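Local coordinates for putative epoxide hydrolase protein (Klebsiella pneumoniae subsp. pneumoniae, PDB 5BOV) that probably hydrolyses epoxides or esters such as monoacylglycerols, with an alpha/beta hydrolase fold, at residues A[40-43]-A[44-48]. Numbering follows the deposited sequence.
Sequences WPYD and IQSYA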
loop_
_atom_site.group_PDB
_atom_site.type_symbol
_atom_site.label_atom_id
_atom_site.label_comp_id
_atom_site.label_asym_id
_atom_site.label_seq_id
_atom_site.Cartn_x
_atom_site.Cartn_y
_atom_site.Cartn_z
ATOM N N TRP A 40 -0.101 4.740 3.180
ATOM C CA TRP A 40 -0.583 6.127 3.534
ATOM C C TRP A 40 0.107 6.557 4.860
ATOM O O TRP A 40 0.107 5.735 5.820
ATOM C CB TRP A 40 -2.093 6.163 3.762
ATOM C CG TRP A 40 -2.555 7.507 4.145
ATOM C CD1 TRP A 40 -2.884 8.500 3.304
ATOM C CD2 TRP A 40 -2.747 8.019 5.460
ATOM N NE1 TRP A 40 -3.238 9.622 4.001
ATOM C CE2 TRP A 40 -3.160 9.353 5.336
ATOM C CE3 TRP A 40 -2.533 7.512 6.725
ATOM C CZ2 TRP A 40 -3.381 10.176 6.457
ATOM C CZ3 TRP A 40 -2.818 8.302 7.813
ATOM C CH2 TRP A 40 -3.198 9.644 7.676
ATOM N N PRO A 41 0.605 7.796 4.982
ATOM C CA PRO A 41 0.751 8.780 3.922
ATOM C C PRO A 41 2.185 8.820 3.404
ATOM O O PRO A 41 3.020 9.630 3.814
ATOM C CB PRO A 41 0.382 10.084 4.668
ATOM C CG PRO A 41 0.786 9.818 6.112
ATOM C CD PRO A 41 0.980 8.338 6.295
ATOM N N TYR A 42 2.506 7.784 2.633
ATOM C CA TYR A 42 3.866 7.565 2.115
ATOM C C TYR A 42 3.828 7.613 0.618
ATOM O O TYR A 42 2.763 7.915 0.014
ATOM C CB TYR A 42 4.435 6.261 2.632
ATOM C CG TYR A 42 4.363 6.156 4.158
ATOM C CD1 TYR A 42 5.419 6.573 4.912
ATOM C CD2 TYR A 42 3.306 5.558 4.807
ATOM C CE1 TYR A 42 5.405 6.471 6.315
ATOM C CE2 TYR A 42 3.272 5.424 6.157
ATOM C CZ TYR A 42 4.315 5.873 6.917
ATOM O OH TYR A 42 4.248 5.725 8.275
ATOM N N ASP A 43 4.935 7.318 -0.054
ATOM C CA ASP A 43 4.885 7.264 -1.516
ATOM C C ASP A 43 5.959 6.324 -2.079
ATOM O O ASP A 43 6.510 5.530 -1.318
ATOM C CB ASP A 43 4.955 8.658 -2.168
ATOM C CG ASP A 43 6.343 9.229 -2.208
ATOM O OD1 ASP A 43 7.243 8.729 -1.516
ATOM O OD2 ASP A 43 6.450 10.299 -2.866
ATOM N N ILE A 44 6.235 6.414 -3.376
ATOM C CA ILE A 44 7.201 5.545 -4.026
ATOM C C ILE A 44 8.603 5.595 -3.390
ATOM O O ILE A 44 9.421 4.682 -3.531
ATOM C CB ILE A 44 7.310 5.817 -5.543
ATOM C CG1 ILE A 44 7.830 7.213 -5.838
ATOM C CG2 ILE A 44 5.936 5.549 -6.189
ATOM C CD1 ILE A 44 8.174 7.422 -7.274
ATOM N N GLN A 45 8.944 6.710 -2.697
ATOM C CA GLN A 45 10.247 6.781 -2.072
ATOM C C GLN A 45 10.478 5.720 -1.015
ATOM O O GLN A 45 11.617 5.435 -0.614
ATOM C CB GLN A 45 10.522 8.180 -1.484
ATOM C CG GLN A 45 10.438 9.329 -2.480
ATOM C CD GLN A 45 11.227 9.131 -3.783
ATOM O OE1 GLN A 45 10.704 9.533 -4.876
ATOM N NE2 GLN A 45 12.366 8.635 -3.716
ATOM N N SER A 46 9.401 5.095 -0.541
ATOM C CA SER A 46 9.505 3.969 0.358
ATOM C C SER A 46 10.363 2.818 -0.272
ATOM O O SER A 46 10.963 2.055 0.489
ATOM C CB SER A 46 8.120 3.385 0.630
ATOM O OG SER A 46 7.277 4.293 1.322
ATOM N N TYR A 47 10.458 2.813 -1.606
ATOM C CA TYR A 47 11.185 1.808 -2.339
ATOM C C TYR A 47 12.349 2.363 -3.102
ATOM O O TYR A 47 12.932 1.643 -3.902
ATOM C CB TYR A 47 10.214 1.089 -3.265
ATOM C CG TYR A 47 9.048 0.450 -2.512
ATOM C CD1 TYR A 47 9.253 -0.686 -1.733
ATOM C CD2 TYR A 47 7.769 0.997 -2.557
ATOM C CE1 TYR A 47 8.225 -1.319 -1.085
ATOM C CE2 TYR A 47 6.704 0.403 -1.868
ATOM C CZ TYR A 47 6.925 -0.737 -1.123
ATOM O OH TYR A 47 5.902 -1.379 -0.480
ATOM N N ALA A 48 12.855 3.539 -2.714
ATOM C CA ALA A 48 13.976 4.125 -3.457
ATOM C C ALA A 48 15.238 3.343 -3.284
ATOM O O ALA A 48 16.165 3.487 -4.123
ATOM C CB ALA A 48 14.183 5.574 -3.065
HETATM O O HOH W 1 8.094 10.931 -4.829
HETATM O O HOH W 2 7.557 7.365 1.556
#
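Asp43 opens the short 3-10 turn of Ile44, Gln45 and Ser46 with an Asx turn, in the loop that leads from strand 32-37 to helix 50-56 of the alpha/beta hydrolase fold. Two backbone amides of the turn are taken up by this one residue. Its OD1 accepts the N-H of Gln45 at 2.9 Å, a donor well above the carboxylate plane, and its carbonyl O accepts Ser46 N at 3.0 Å with a nearly straight N-H...O angle of 164°. With CG between the backbone N and the carbonyl carbon (chi1 78°), the carboxylate is brought forward over the amides that follow it. Thr200 of helix 194-201 also hydrogen-bonds OD1 and ties the Asx turn to that helix.

The side chains of Asp43 and Gln45 run alongside each other, their carboxylate and amide planes turned 60° apart, and Gln45 CB packs 3.3 Å from Asp43 OD1. A water donates to both Asp43 OD2 and Gln45 OE1, joining the two polar ends. The CB of Ile44 is directed away from Trp40-Asp43, and its side chain packs on Val63 and Tyr65 of strand 59-74.

On the Ser46 side, a second water accepts the N-H of Asp43 and hydrogen-bonds the serine hydroxyl, which Asn285 also engages. Ser46 OG lies 3.0 Å from Asp43 O and 3.7 Å from Tyr42 CB.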